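Long-range contacts in pre-crRNA processing endonuclease (Streptococcus pyogenes serotype M1, PDB 3VZH), which probably processes precursor CRISPR RNA into crRNA as a Cas5d endoribonuclease of the bacterial type I-C immune system: residues 18-23 with 31-36; 11-16 with 137-142; 51-56 with 110-115; 191-196 with 208-213; 71-76 with 89-94. All coordinates share one frame; numbering follows the deposited sequence.

Interaction 1: 18-23 with 31-36; sequences ALFTNP and RSSYSV
Tyr34 lies alongside the backbone of Phe20, Thr21 and Asn22, and from CB to its tip the side chain passes Phe20, then Thr21, then Asn22. CB comes within 4.3 Å of Phe20 CB, a loose apolar touch. Beyond it, ring atom CD2 stands 3.4 Å from Phe20 O; CE2, further out, has Thr21 O 3.6 Å away, at the ring edge and near its plane. At the tip, OH sits 3.3 Å from Asn22 CB, while its polar partner is the backbone N of Phe174 in strand 173-178. The ring starts along this course because CG is anti to the carbonyl carbon (chi1 -79°).

Two bonds fix the backbone crossing at the base of Tyr34. Phe20 N donates to Ser33 OG over 2.9 Å, almost straight at 174°, and Tyr34 N donates to Phe20 O over 3.0 Å. Ser33 OG in turn gives its proton to Tyr34 O at 2.7 Å, which links Phe20 N to Tyr34 O through the hydroxyl. Beyond Ala18, both segments belong to the irregular connection between strand 17-18 and helix 39-49. The chemistry implies that a serine hydroxyl, where a strand would use a carbonyl, completes the pairing of two irregular segments.

Interaction 2: 11-16 with 137-142; sequences VRVSGQ and VFLGTR
Val13 and Leu139 meet on the inner side of an RRM-like fold, where the loop before strand 147-150 leans against strand 9-15. That strand is inside the main antiparallel sheet, bonded through its backbone to strands 95-105 and 147-150. The contact is made by side chains of 137-142 against side chains and main chain of the strand, and the backbones stay well apart: the nearest pair of CA atoms, those of Gly15 and Leu139, is separated by 7.3 Å.

Three methyl groups make the apolar contacts: Val13 CG1, Leu139 CD2 and Val137 CG1. Val13 CG1 is anti to the backbone N (chi1 -175°) and approaches Leu139 CD2 to 3.7 Å. The two side chains slide past each other in opposite directions. Val137 CG1 adds a looser neighbour, 4.4 Å from Val13 CG1. Helix 39-49 closes this cluster: Ile45 touches both Val13 and Leu139, and Ala48 touches Val137. Val13, Val137 and Leu139 are buried, as expected of a core in which helix and loop share one face of the sheet.

A second kind of contact sets a methyl group against backbone. The other branch of Leu139, CD1, reaches past Val13 to Gly15, whose lack of a side chain lets it settle 3.6 Å from Gly15 CA. Leu139 therefore divides its two branches, one on a valine methyl and the other on main chain, with CD1 also lying 3.8 Å from Ser14 O.

Interaction 3: 51-56 with 110-115; sequences YKPTFT and KDLNSD
Lys52, the first residue of 51-56 to come near Asp115, brings CE to within 4.0 Å of Asp115 OD2, its chain bent at chi2 and chi3. Its NZ is not in contact with the carboxylate, though the opposite charges, 4.7 Å apart from NZ to OD2, probably attract. Pro53 follows and crosses Leu112 at about a right angle, its CG meeting Leu112 CD1 at 3.6 Å. That same methyl group lies 3.5 Å from Thr54 N, so one leucine branch fills the angle between proline ring and turn backbone.

Thr54 makes the polar link. Its OG1, anti to the carbonyl carbon (chi1 -55°), donates to Asp115 OD2 over a short 2.6 Å, using the anti lone pair of that oxygen. Its other branch, CG2, packs 3.5 Å from Asp115 O. The second carboxylate oxygen, OD1, forms a salt bridge with Lys120, so both carboxylate oxygens have partners. Phe55 N then bonds back to Lys52 O at 3.3 Å, closing the bend.

The arrangement is a type I beta turn, leading from helix 39-49 into strand 55-64, docked on a 3-10 segment just ahead of helix 118-130.

Interaction 4: 191-196 with 208-213; sequences FTKTVM and ECDIVN
A classic beta bulge shapes this part of the hairpin formed by strands 188-197 and 200-213: Asp210 and Ile211 both face Phe191. Phe191 and Ile211 form the antiparallel hydrogen-bonded pair. Phe191 N donates to Ile211 O at 2.9 Å and nearly straight, 174°, whereas the return bond from Ile211 N to Phe191 O, 3.0 Å long, is bent to 135°. The evidence for the bulge is that two residues face one; the bent return bond is consistent with it.

Asp210 turns its polar groups to the next residues of the partner strand. Its backbone N donates to Thr192 OG1 at 2.9 Å, and its OD2 accepts from Lys193 N at 3.1 Å, the donor standing above the carboxylate plane. A water ties these groups together, accepting from Thr192 OG1 at 2.6 Å and donating to Lys193 O at 2.8 Å and, over a longer distance, to Asp210 OD2. Thr192 OG1 thus receives one bond and gives another, and the carboxylate is held by backbone and water together.

On the face carrying Phe191 and Ile211, their CB atoms lie 4.1 Å apart. Further along, Asn213 ND2 approaches Phe191 CE2 to 3.4 Å, with amide and ring planes 60° apart; its hydrogen-bond partner is Ser189 OG. Cys209 packs its SG against the side chain of Thr192. The whole is a bulged antiparallel hairpin, in which the side chain of the first bulge residue bonds to the opposite strand.

Interaction 5: 71-76 with 89-94; sequences ELQGVR and VSYLSD
Tyr91 and Gln73 lie diagonally across an antiparallel strand pair, 71-74 with 89-93, in a three-stranded sheet where 70-74 is an outer strand within the chain. The short segments run at 148° to each other. Their side chains cross obliquely: the tyrosine turns its edge to the glutamine, with Gln73 CB in the ring plane 4.0 Å from Tyr91 CE2. From there the glutamine chain runs extended beyond CG, and OE1 lies 3.9 Å from Tyr91 OH, the amide standing steeply against the ring at 77° between planes. That hydroxyl has its polar partner elsewhere, in Glu143.

Glu71, Gln73, Val89 and Tyr91 share this face of the sheet; Leu72 and Ser90 take the other as a non-hydrogen-bonded pair, where Leu72 CD1 comes 3.8 Å from Val89 O. Within the sheet, each hydrogen-bonded pair closes with two backbone bonds. Tyr91 N reaches Glu71 O at 2.8 Å, and Gln73 N reaches Val89 O at the same length, 2.8 Å.

Glu71 turns toward the far end of the partner strand. CG, anti to the carbonyl carbon (chi1 -70°), rests 3.8 Å from Ser93 CB; the bend at chi2 then places CD. The carboxylate and the serine hydroxyl are joined through a single water, which donates to Glu71 OE1 at 2.7 Å and lies 2.8 Å from Ser93 OG.

In the fold
Interaction 1 is the hub of this set, touching interactions 2, 4 and 5. Ser33 N lies 2.9 Å from Ser90 O, and Ala18 O 2.9 Å from Leu92 N, probable hydrogen bonds that tie it to the small sheet of interaction 5, whose centre is about 11 Å away. Leu19 N and Leu139 O, 3.0 Å apart, probably join it to interaction 2 in the same way, while Asn22 packs on Phe191 of interaction 4. Gln16 O and Asp94 N, 2.9 Å apart, probably hydrogen-bond and join interactions 2 and 5 directly. Interactions 2, 3 and 4 all reach the main antiparallel sheet. Interaction 3 is remote, its centre about 31 Å from that of interaction 1 and on the other side of the chain's centre.

Interaction 1: 18-23 with 31-36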
# COMPACT_ATOMS: atom_id res chain seq x y z
N ALA A 18 -8.29 6.00 9.25
CA ALA A 18 -7.54 6.08 7.98
C ALA A 18 -8.20 7.15 7.13
O ALA A 18 -9.42 7.40 7.26
CB ALA A 18 -7.51 4.73 7.23
N LEU A 19 -7.40 7.79 6.30
CA LEU A 19 -7.91 8.82 5.38
C LEU A 19 -7.14 8.67 4.09
O LEU A 19 -6.03 9.24 3.95
CB LEU A 19 -7.73 10.24 5.92
CG LEU A 19 -8.21 11.40 5.04
CD1 LEU A 19 -9.70 11.20 4.80
CD2 LEU A 19 -7.97 12.80 5.66
N PHE A 20 -7.75 8.03 3.10
CA PHE A 20 -7.07 7.82 1.79
C PHE A 20 -7.64 8.81 0.80
O PHE A 20 -8.78 8.69 0.41
CB PHE A 20 -7.35 6.37 1.37
CG PHE A 20 -6.76 5.39 2.33
CD1 PHE A 20 -5.40 5.45 2.65
CD2 PHE A 20 -7.53 4.39 2.92
CE1 PHE A 20 -4.82 4.60 3.54
CE2 PHE A 20 -6.91 3.50 3.82
CZ PHE A 20 -5.57 3.61 4.09
N THR A 21 -6.89 9.82 0.39
CA THR A 21 -7.56 10.81 -0.46
C THR A 21 -7.07 10.71 -1.93
O THR A 21 -6.17 9.90 -2.29
CB THR A 21 -7.31 12.21 0.08
OG1 THR A 21 -5.89 12.37 0.19
CG2 THR A 21 -7.92 12.30 1.47
N ASN A 22 -7.64 11.59 -2.75
CA ASN A 22 -7.29 11.74 -4.13
C ASN A 22 -6.53 13.05 -4.24
O ASN A 22 -7.15 14.09 -4.12
CB ASN A 22 -8.57 11.81 -4.99
CG ASN A 22 -8.30 12.30 -6.41
OD1 ASN A 22 -7.15 12.37 -6.86
ND2 ASN A 22 -9.36 12.64 -7.11
N PRO A 23 -5.18 13.01 -4.37
CA PRO A 23 -4.46 14.27 -4.51
C PRO A 23 -4.70 14.87 -5.91
O PRO A 23 -4.05 14.47 -6.88
CB PRO A 23 -2.98 13.88 -4.27
CG PRO A 23 -3.01 12.49 -3.71
CD PRO A 23 -4.26 11.86 -4.27
N ARG A 31 -12.40 16.82 3.05
CA ARG A 31 -11.73 15.64 2.53
C ARG A 31 -12.53 14.43 2.99
O ARG A 31 -12.87 14.30 4.18
CB ARG A 31 -10.32 15.47 3.10
CG ARG A 31 -9.53 16.68 3.59
CD ARG A 31 -8.42 16.15 4.51
NE ARG A 31 -7.29 17.06 4.68
CZ ARG A 31 -6.01 16.68 4.81
NH1 ARG A 31 -5.68 15.39 4.76
NH2 ARG A 31 -5.06 17.59 4.96
N SER A 32 -12.84 13.52 2.08
CA SER A 32 -13.46 12.29 2.51
C SER A 32 -12.52 11.17 2.10
O SER A 32 -11.77 11.30 1.16
CB SER A 32 -14.86 12.13 1.88
OG SER A 32 -14.79 12.07 0.47
N SER A 33 -12.52 10.08 2.85
CA SER A 33 -11.69 8.98 2.43
C SER A 33 -12.35 8.18 1.28
O SER A 33 -13.55 8.06 1.23
CB SER A 33 -11.44 8.08 3.67
OG SER A 33 -10.48 7.15 3.36
N TYR A 34 -11.53 7.60 0.38
CA TYR A 34 -11.94 6.44 -0.41
C TYR A 34 -12.29 5.39 0.56
O TYR A 34 -11.86 5.44 1.74
CB TYR A 34 -10.73 5.94 -1.21
CG TYR A 34 -10.43 6.75 -2.47
CD1 TYR A 34 -11.38 6.86 -3.50
CD2 TYR A 34 -9.17 7.36 -2.64
CE1 TYR A 34 -11.11 7.61 -4.69
CE2 TYR A 34 -8.89 8.12 -3.83
CZ TYR A 34 -9.84 8.20 -4.84
OH TYR A 34 -9.55 8.88 -6.02
N SER A 35 -13.02 4.38 0.08
CA SER A 35 -13.43 3.33 0.97
C SER A 35 -12.35 2.33 1.28
O SER A 35 -12.54 1.49 2.16
CB SER A 35 -14.59 2.54 0.29
OG SER A 35 -15.67 3.39 -0.04
N VAL A 36 -11.28 2.33 0.49
CA VAL A 36 -10.19 1.38 0.71
C VAL A 36 -8.88 2.13 0.39
O VAL A 36 -8.90 3.22 -0.18
CB VAL A 36 -10.33 0.10 -0.18
CG1 VAL A 36 -11.66 -0.64 0.09
CG2 VAL A 36 -10.30 0.49 -1.63

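Interaction 2: 11-16 with 137-142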
# COMPACT_ATOMS: atom_id res chain seq x y z
N VAL A 11 2.39 -8.17 5.44
CA VAL A 11 2.32 -7.43 6.68
C VAL A 11 0.89 -7.18 6.98
O VAL A 11 0.04 -7.07 6.03
CB VAL A 11 3.02 -6.06 6.64
CG1 VAL A 11 4.52 -6.23 6.70
CG2 VAL A 11 2.59 -5.29 5.41
N ARG A 12 0.58 -7.12 8.26
CA ARG A 12 -0.76 -6.70 8.73
C ARG A 12 -0.63 -5.25 9.20
O ARG A 12 0.19 -4.95 10.10
CB ARG A 12 -1.13 -7.57 9.90
CG ARG A 12 -2.55 -7.27 10.49
CD ARG A 12 -2.85 -8.34 11.54
NE ARG A 12 -4.26 -8.32 11.89
CZ ARG A 12 -4.82 -7.46 12.72
NH1 ARG A 12 -4.10 -6.46 13.26
NH2 ARG A 12 -6.13 -7.56 13.03
N VAL A 13 -1.45 -4.35 8.66
CA VAL A 13 -1.41 -2.97 9.10
C VAL A 13 -2.80 -2.64 9.62
O VAL A 13 -3.83 -2.93 8.91
CB VAL A 13 -1.13 -2.04 7.90
CG1 VAL A 13 -0.96 -0.61 8.38
CG2 VAL A 13 0.16 -2.46 7.12
N SER A 14 -2.84 -2.03 10.79
CA SER A 14 -4.14 -1.69 11.44
C SER A 14 -4.15 -0.28 12.01
O SER A 14 -3.09 0.31 12.23
CB SER A 14 -4.47 -2.74 12.48
OG SER A 14 -3.50 -2.70 13.55
N GLY A 15 -5.35 0.28 12.24
CA GLY A 15 -5.38 1.63 12.81
C GLY A 15 -6.83 1.93 13.15
O GLY A 15 -7.76 1.39 12.52
N GLN A 16 -7.00 2.82 14.12
CA GLN A 16 -8.34 3.28 14.47
C GLN A 16 -8.99 4.16 13.39
O GLN A 16 -10.23 4.18 13.26
CB GLN A 16 -8.25 4.08 15.81
CG GLN A 16 -8.10 3.17 17.04
CD GLN A 16 -9.10 2.02 17.01
OE1 GLN A 16 -8.73 0.85 16.87
NE2 GLN A 16 -10.38 2.36 17.13
N VAL A 137 4.48 4.77 10.70
CA VAL A 137 3.55 4.35 9.68
C VAL A 137 2.22 5.11 9.88
O VAL A 137 1.69 5.16 11.00
CB VAL A 137 3.34 2.84 9.89
CG1 VAL A 137 2.11 2.40 9.16
CG2 VAL A 137 4.56 2.09 9.38
N PHE A 138 1.74 5.69 8.79
CA PHE A 138 0.54 6.60 8.73
C PHE A 138 -0.43 6.02 7.75
O PHE A 138 -0.01 5.43 6.73
CB PHE A 138 1.00 8.04 8.33
CG PHE A 138 1.90 8.66 9.36
CD1 PHE A 138 1.46 8.87 10.68
CD2 PHE A 138 3.21 9.03 9.04
CE1 PHE A 138 2.28 9.46 11.66
CE2 PHE A 138 4.04 9.60 10.02
CZ PHE A 138 3.58 9.81 11.32
N LEU A 139 -1.74 6.12 8.05
CA LEU A 139 -2.76 5.54 7.17
C LEU A 139 -3.42 6.65 6.33
O LEU A 139 -4.53 7.15 6.67
CB LEU A 139 -3.82 4.80 7.99
CG LEU A 139 -3.21 3.73 8.86
CD1 LEU A 139 -4.21 2.88 9.67
CD2 LEU A 139 -2.31 2.79 8.00
N GLY A 140 -2.67 7.10 5.31
CA GLY A 140 -3.17 8.00 4.31
C GLY A 140 -2.88 9.43 4.72
O GLY A 140 -2.71 10.29 3.87
N THR A 141 -2.87 9.70 6.01
CA THR A 141 -2.55 11.03 6.53
C THR A 141 -1.85 11.04 7.90
O THR A 141 -2.01 10.09 8.66
CB THR A 141 -3.86 11.83 6.63
OG1 THR A 141 -3.55 13.19 6.83
CG2 THR A 141 -4.67 11.33 7.79
N ARG A 142 -1.12 12.12 8.24
CA ARG A 142 -0.30 12.15 9.49
C ARG A 142 -1.02 12.00 10.82
O ARG A 142 -0.41 11.57 11.81
CB ARG A 142 0.70 13.32 9.54
CG ARG A 142 2.19 12.94 9.45
CD ARG A 142 3.09 14.09 8.99
NE ARG A 142 4.49 14.04 9.48
CZ ARG A 142 5.47 13.27 8.96
NH1 ARG A 142 5.23 12.47 7.93
NH2 ARG A 142 6.69 13.29 9.47

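Interaction 3: 51-56 with 110-115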
# COMPACT_ATOMS: atom_id res chain seq x y z
N TYR A 51 13.05 1.50 3.45
CA TYR A 51 13.25 2.22 2.19
C TYR A 51 14.75 2.30 1.92
O TYR A 51 15.53 2.65 2.85
CB TYR A 51 12.71 3.67 2.25
CG TYR A 51 13.04 4.34 0.95
CD1 TYR A 51 12.29 4.08 -0.19
CD2 TYR A 51 14.16 5.15 0.82
CE1 TYR A 51 12.66 4.62 -1.43
CE2 TYR A 51 14.54 5.68 -0.40
CZ TYR A 51 13.73 5.43 -1.52
OH TYR A 51 14.01 5.93 -2.79
N LYS A 52 15.18 1.96 0.71
CA LYS A 52 16.54 2.32 0.23
C LYS A 52 16.42 2.74 -1.21
O LYS A 52 15.56 2.20 -1.92
CB LYS A 52 17.50 1.11 0.35
CG LYS A 52 17.91 0.73 1.75
CD LYS A 52 18.78 1.72 2.42
CE LYS A 52 20.22 1.42 2.07
NZ LYS A 52 21.18 2.44 2.57
N PRO A 53 17.22 3.71 -1.66
CA PRO A 53 17.17 4.11 -3.06
C PRO A 53 17.65 2.96 -3.96
O PRO A 53 17.39 2.94 -5.16
CB PRO A 53 18.16 5.28 -3.10
CG PRO A 53 19.08 5.07 -1.92
CD PRO A 53 18.18 4.49 -0.88
N THR A 54 18.23 1.93 -3.35
CA THR A 54 18.77 0.79 -4.15
C THR A 54 17.65 -0.04 -4.77
O THR A 54 17.84 -0.61 -5.85
CB THR A 54 19.55 -0.17 -3.23
OG1 THR A 54 20.56 0.60 -2.54
CG2 THR A 54 20.35 -1.17 -4.06
N PHE A 55 16.52 -0.12 -4.06
CA PHE A 55 15.40 -0.89 -4.59
C PHE A 55 14.07 -0.09 -4.52
O PHE A 55 14.00 1.05 -3.95
CB PHE A 55 15.30 -2.25 -3.82
CG PHE A 55 14.99 -2.11 -2.31
CD1 PHE A 55 16.07 -2.13 -1.35
CD2 PHE A 55 13.66 -1.97 -1.83
CE1 PHE A 55 15.80 -2.01 0.03
CE2 PHE A 55 13.39 -1.83 -0.47
CZ PHE A 55 14.47 -1.85 0.46
N THR A 56 13.09 -0.65 -5.22
CA THR A 56 11.77 -0.08 -5.28
C THR A 56 10.79 -1.14 -4.74
O THR A 56 10.65 -2.24 -5.29
CB THR A 56 11.38 0.14 -6.74
OG1 THR A 56 12.34 1.04 -7.29
CG2 THR A 56 9.88 0.73 -6.83
N LYS A 110 21.22 3.36 -11.00
CA LYS A 110 22.32 2.56 -11.52
C LYS A 110 23.63 2.74 -10.72
O LYS A 110 24.43 1.82 -10.60
CB LYS A 110 22.57 2.96 -12.98
CG LYS A 110 21.31 3.37 -13.76
CD LYS A 110 21.28 2.71 -15.14
CE LYS A 110 19.89 2.20 -15.55
NZ LYS A 110 19.97 0.75 -15.95
N ASP A 111 23.81 3.91 -10.14
CA ASP A 111 25.01 4.15 -9.35
C ASP A 111 25.09 3.27 -8.10
O ASP A 111 26.16 3.18 -7.49
CB ASP A 111 25.05 5.62 -8.96
CG ASP A 111 23.79 6.03 -8.15
OD1 ASP A 111 23.96 6.62 -7.09
OD2 ASP A 111 22.66 5.75 -8.57
N LEU A 112 23.95 2.66 -7.69
CA LEU A 112 23.94 1.85 -6.50
C LEU A 112 24.06 0.39 -6.80
O LEU A 112 23.72 -0.44 -6.01
CB LEU A 112 22.67 2.10 -5.68
CG LEU A 112 22.48 3.51 -5.20
CD1 LEU A 112 21.16 3.56 -4.44
CD2 LEU A 112 23.70 3.87 -4.34
N ASN A 113 24.68 0.07 -7.91
CA ASN A 113 24.83 -1.33 -8.26
C ASN A 113 25.53 -2.20 -7.19
O ASN A 113 25.16 -3.34 -6.99
CB ASN A 113 25.52 -1.43 -9.66
CG ASN A 113 25.35 -2.79 -10.30
OD1 ASN A 113 26.27 -3.59 -10.29
ND2 ASN A 113 24.16 -3.07 -10.79
N SER A 114 26.54 -1.66 -6.50
CA SER A 114 27.29 -2.47 -5.48
C SER A 114 26.49 -2.84 -4.24
O SER A 114 26.81 -3.81 -3.52
CB SER A 114 28.62 -1.77 -5.10
OG SER A 114 28.33 -0.60 -4.35
N ASP A 115 25.36 -2.12 -4.07
CA ASP A 115 24.44 -2.35 -2.95
C ASP A 115 23.29 -3.30 -3.33
O ASP A 115 22.38 -3.52 -2.51
CB ASP A 115 23.81 -1.06 -2.44
CG ASP A 115 23.21 -1.21 -1.03
OD1 ASP A 115 23.84 -1.85 -0.15
OD2 ASP A 115 22.07 -0.73 -0.82

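Interaction 4: 191-196 with 208-213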
# COMPACT_ATOMS: atom_id res chain seq x y z
N PHE A 191 -5.12 6.80 -12.76
CA PHE A 191 -6.41 6.41 -12.12
C PHE A 191 -6.86 5.13 -12.77
O PHE A 191 -6.58 4.92 -13.97
CB PHE A 191 -7.49 7.48 -12.33
CG PHE A 191 -7.23 8.74 -11.57
CD1 PHE A 191 -7.93 9.02 -10.38
CD2 PHE A 191 -6.32 9.67 -12.05
CE1 PHE A 191 -7.70 10.20 -9.67
CE2 PHE A 191 -6.10 10.85 -11.35
CZ PHE A 191 -6.77 11.10 -10.15
N THR A 192 -7.60 4.30 -12.02
CA THR A 192 -8.10 3.09 -12.63
C THR A 192 -9.26 2.52 -11.84
O THR A 192 -9.39 2.86 -10.67
CB THR A 192 -6.96 2.04 -12.89
OG1 THR A 192 -7.32 1.23 -14.05
CG2 THR A 192 -6.61 1.14 -11.61
N LYS A 193 -10.10 1.75 -12.55
CA LYS A 193 -11.25 1.00 -12.02
C LYS A 193 -10.69 0.01 -11.05
O LYS A 193 -9.78 -0.76 -11.36
CB LYS A 193 -12.13 0.30 -13.11
CG LYS A 193 -13.10 -0.82 -12.54
CD LYS A 193 -13.92 -1.51 -13.63
CE LYS A 193 -13.86 -0.54 -14.85
NZ LYS A 193 -14.95 -0.50 -15.85
N THR A 194 -11.22 0.05 -9.83
CA THR A 194 -10.64 -0.72 -8.73
C THR A 194 -11.74 -1.66 -8.19
O THR A 194 -12.77 -1.18 -7.74
CB THR A 194 -10.05 0.28 -7.65
OG1 THR A 194 -9.00 1.12 -8.25
CG2 THR A 194 -9.53 -0.51 -6.39
N VAL A 195 -11.58 -2.98 -8.26
CA VAL A 195 -12.62 -3.90 -7.85
C VAL A 195 -12.08 -4.72 -6.71
O VAL A 195 -10.98 -5.23 -6.77
CB VAL A 195 -13.01 -4.87 -9.00
CG1 VAL A 195 -14.14 -5.80 -8.60
CG2 VAL A 195 -13.45 -4.03 -10.22
N MET A 196 -12.82 -4.76 -5.61
CA MET A 196 -12.48 -5.57 -4.44
C MET A 196 -13.23 -6.91 -4.51
O MET A 196 -14.47 -6.92 -4.45
CB MET A 196 -12.84 -4.76 -3.17
CG MET A 196 -12.33 -5.43 -1.89
SD MET A 196 -12.70 -4.54 -0.38
CE MET A 196 -14.53 -4.54 -0.32
N GLU A 208 -0.71 0.05 -16.82
CA GLU A 208 -1.91 -0.67 -17.20
C GLU A 208 -3.23 0.05 -16.75
O GLU A 208 -4.35 -0.51 -16.88
CB GLU A 208 -1.90 -2.04 -16.52
CG GLU A 208 -0.88 -2.99 -17.12
CD GLU A 208 -0.47 -4.08 -16.15
OE1 GLU A 208 -1.10 -4.26 -15.07
OE2 GLU A 208 0.56 -4.72 -16.47
N CYS A 209 -3.07 1.24 -16.17
CA CYS A 209 -4.24 1.97 -15.63
C CYS A 209 -5.17 2.49 -16.76
O CYS A 209 -4.71 2.75 -17.89
CB CYS A 209 -3.81 3.15 -14.76
SG CYS A 209 -3.25 2.60 -13.08
N ASP A 210 -6.44 2.71 -16.40
CA ASP A 210 -7.46 3.15 -17.32
C ASP A 210 -7.22 4.56 -17.81
O ASP A 210 -7.62 4.87 -18.91
CB ASP A 210 -8.84 3.08 -16.65
CG ASP A 210 -9.32 1.63 -16.44
OD1 ASP A 210 -8.80 0.71 -17.09
OD2 ASP A 210 -10.18 1.41 -15.59
N ILE A 211 -6.62 5.39 -16.98
CA ILE A 211 -6.62 6.84 -17.21
C ILE A 211 -5.28 7.34 -16.77
O ILE A 211 -4.82 7.03 -15.65
CB ILE A 211 -7.77 7.54 -16.38
CG1 ILE A 211 -9.14 7.17 -16.93
CG2 ILE A 211 -7.63 9.10 -16.47
CD1 ILE A 211 -10.27 7.46 -15.93
N VAL A 212 -4.62 8.10 -17.66
CA VAL A 212 -3.36 8.81 -17.35
C VAL A 212 -3.56 10.30 -17.65
O VAL A 212 -3.96 10.66 -18.77
CB VAL A 212 -2.17 8.33 -18.23
CG1 VAL A 212 -0.83 8.81 -17.66
CG2 VAL A 212 -2.20 6.83 -18.40
N ASN A 213 -3.30 11.15 -16.68
CA ASN A 213 -3.22 12.60 -16.95
C ASN A 213 -1.77 13.08 -16.95
O ASN A 213 -0.99 12.70 -16.07
CB ASN A 213 -4.03 13.35 -15.89
CG ASN A 213 -5.39 12.70 -15.66
OD1 ASN A 213 -6.22 12.64 -16.58
ND2 ASN A 213 -5.59 12.13 -14.48
O HOH W 1 -8.82 -0.94 -13.94

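Interaction 5: 71-76 with 89-94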
# COMPACT_ATOMS: atom_id res chain seq x y z
N GLU A 71 -16.40 7.63 10.02
CA GLU A 71 -16.66 8.52 11.10
C GLU A 71 -16.39 9.90 10.61
O GLU A 71 -15.46 10.14 9.85
CB GLU A 71 -15.72 8.24 12.27
CG GLU A 71 -16.04 6.92 12.94
CD GLU A 71 -17.21 7.03 13.93
OE1 GLU A 71 -17.64 5.99 14.44
OE2 GLU A 71 -17.70 8.14 14.21
N LEU A 72 -17.22 10.81 11.10
CA LEU A 72 -17.21 12.17 10.61
C LEU A 72 -16.52 13.03 11.63
O LEU A 72 -16.73 12.85 12.84
CB LEU A 72 -18.68 12.60 10.44
CG LEU A 72 -19.13 13.83 9.63
CD1 LEU A 72 -18.33 13.98 8.33
CD2 LEU A 72 -20.65 13.74 9.35
N GLN A 73 -15.73 14.00 11.17
CA GLN A 73 -15.15 14.94 12.11
C GLN A 73 -15.41 16.40 11.62
O GLN A 73 -15.03 16.74 10.49
CB GLN A 73 -13.63 14.69 12.30
CG GLN A 73 -13.01 15.79 13.21
CD GLN A 73 -11.57 15.49 13.49
OE1 GLN A 73 -10.69 15.83 12.70
NE2 GLN A 73 -11.31 14.78 14.59
N GLY A 74 -16.08 17.22 12.42
CA GLY A 74 -16.35 18.61 12.03
C GLY A 74 -15.17 19.44 12.54
O GLY A 74 -14.71 19.22 13.67
N VAL A 75 -14.66 20.37 11.72
CA VAL A 75 -13.52 21.21 12.10
C VAL A 75 -13.98 22.66 11.87
O VAL A 75 -14.52 22.99 10.80
CB VAL A 75 -12.19 20.84 11.32
CG1 VAL A 75 -11.86 19.34 11.41
CG2 VAL A 75 -12.26 21.24 9.85
N ARG A 76 -13.82 23.53 12.87
CA ARG A 76 -14.21 24.95 12.69
C ARG A 76 -13.26 25.97 13.30
O ARG A 76 -12.27 25.58 13.92
CB ARG A 76 -15.65 25.19 13.18
CG ARG A 76 -15.87 24.83 14.64
CD ARG A 76 -17.23 25.28 15.10
NE ARG A 76 -17.58 24.63 16.37
CZ ARG A 76 -18.68 24.90 17.08
NH1 ARG A 76 -18.90 24.25 18.22
NH2 ARG A 76 -19.55 25.80 16.64
N VAL A 89 -14.41 16.20 7.73
CA VAL A 89 -13.48 15.27 7.18
C VAL A 89 -14.13 13.95 7.49
O VAL A 89 -14.56 13.77 8.64
CB VAL A 89 -12.08 15.32 7.88
CG1 VAL A 89 -11.15 14.26 7.29
CG2 VAL A 89 -11.46 16.72 7.72
N SER A 90 -14.25 13.05 6.49
CA SER A 90 -14.85 11.71 6.73
C SER A 90 -13.74 10.66 6.71
O SER A 90 -13.09 10.43 5.66
CB SER A 90 -15.99 11.37 5.69
OG SER A 90 -16.48 9.96 5.87
N TYR A 91 -13.53 9.99 7.84
CA TYR A 91 -12.50 8.94 7.97
C TYR A 91 -13.05 7.53 7.88
O TYR A 91 -14.14 7.30 8.27
CB TYR A 91 -11.86 9.06 9.39
CG TYR A 91 -11.05 10.30 9.57
CD1 TYR A 91 -9.68 10.31 9.23
CD2 TYR A 91 -11.64 11.47 10.14
CE1 TYR A 91 -8.92 11.47 9.39
CE2 TYR A 91 -10.87 12.65 10.30
CZ TYR A 91 -9.51 12.64 9.94
OH TYR A 91 -8.72 13.77 10.10
N LEU A 92 -12.24 6.58 7.42
CA LEU A 92 -12.54 5.17 7.73
C LEU A 92 -12.24 4.95 9.17
O LEU A 92 -11.27 5.52 9.73
CB LEU A 92 -11.62 4.31 6.83
CG LEU A 92 -11.99 4.35 5.34
CD1 LEU A 92 -10.82 3.71 4.55
CD2 LEU A 92 -13.28 3.47 5.21
N SER A 93 -12.91 3.95 9.76
CA SER A 93 -12.72 3.64 11.13
C SER A 93 -12.38 2.15 11.31
O SER A 93 -12.85 1.34 10.56
CB SER A 93 -14.07 3.91 11.83
OG SER A 93 -13.89 3.65 13.17
N ASP A 94 -11.52 1.83 12.29
CA ASP A 94 -11.23 0.43 12.68
C ASP A 94 -10.84 -0.49 11.48
O ASP A 94 -11.55 -1.39 11.07
CB ASP A 94 -12.41 -0.13 13.48
CG ASP A 94 -12.06 -1.39 14.18
OD1 ASP A 94 -10.90 -1.78 14.11
OD2 ASP A 94 -12.93 -2.11 14.69
O HOH W 2 -16.59 3.52 13.85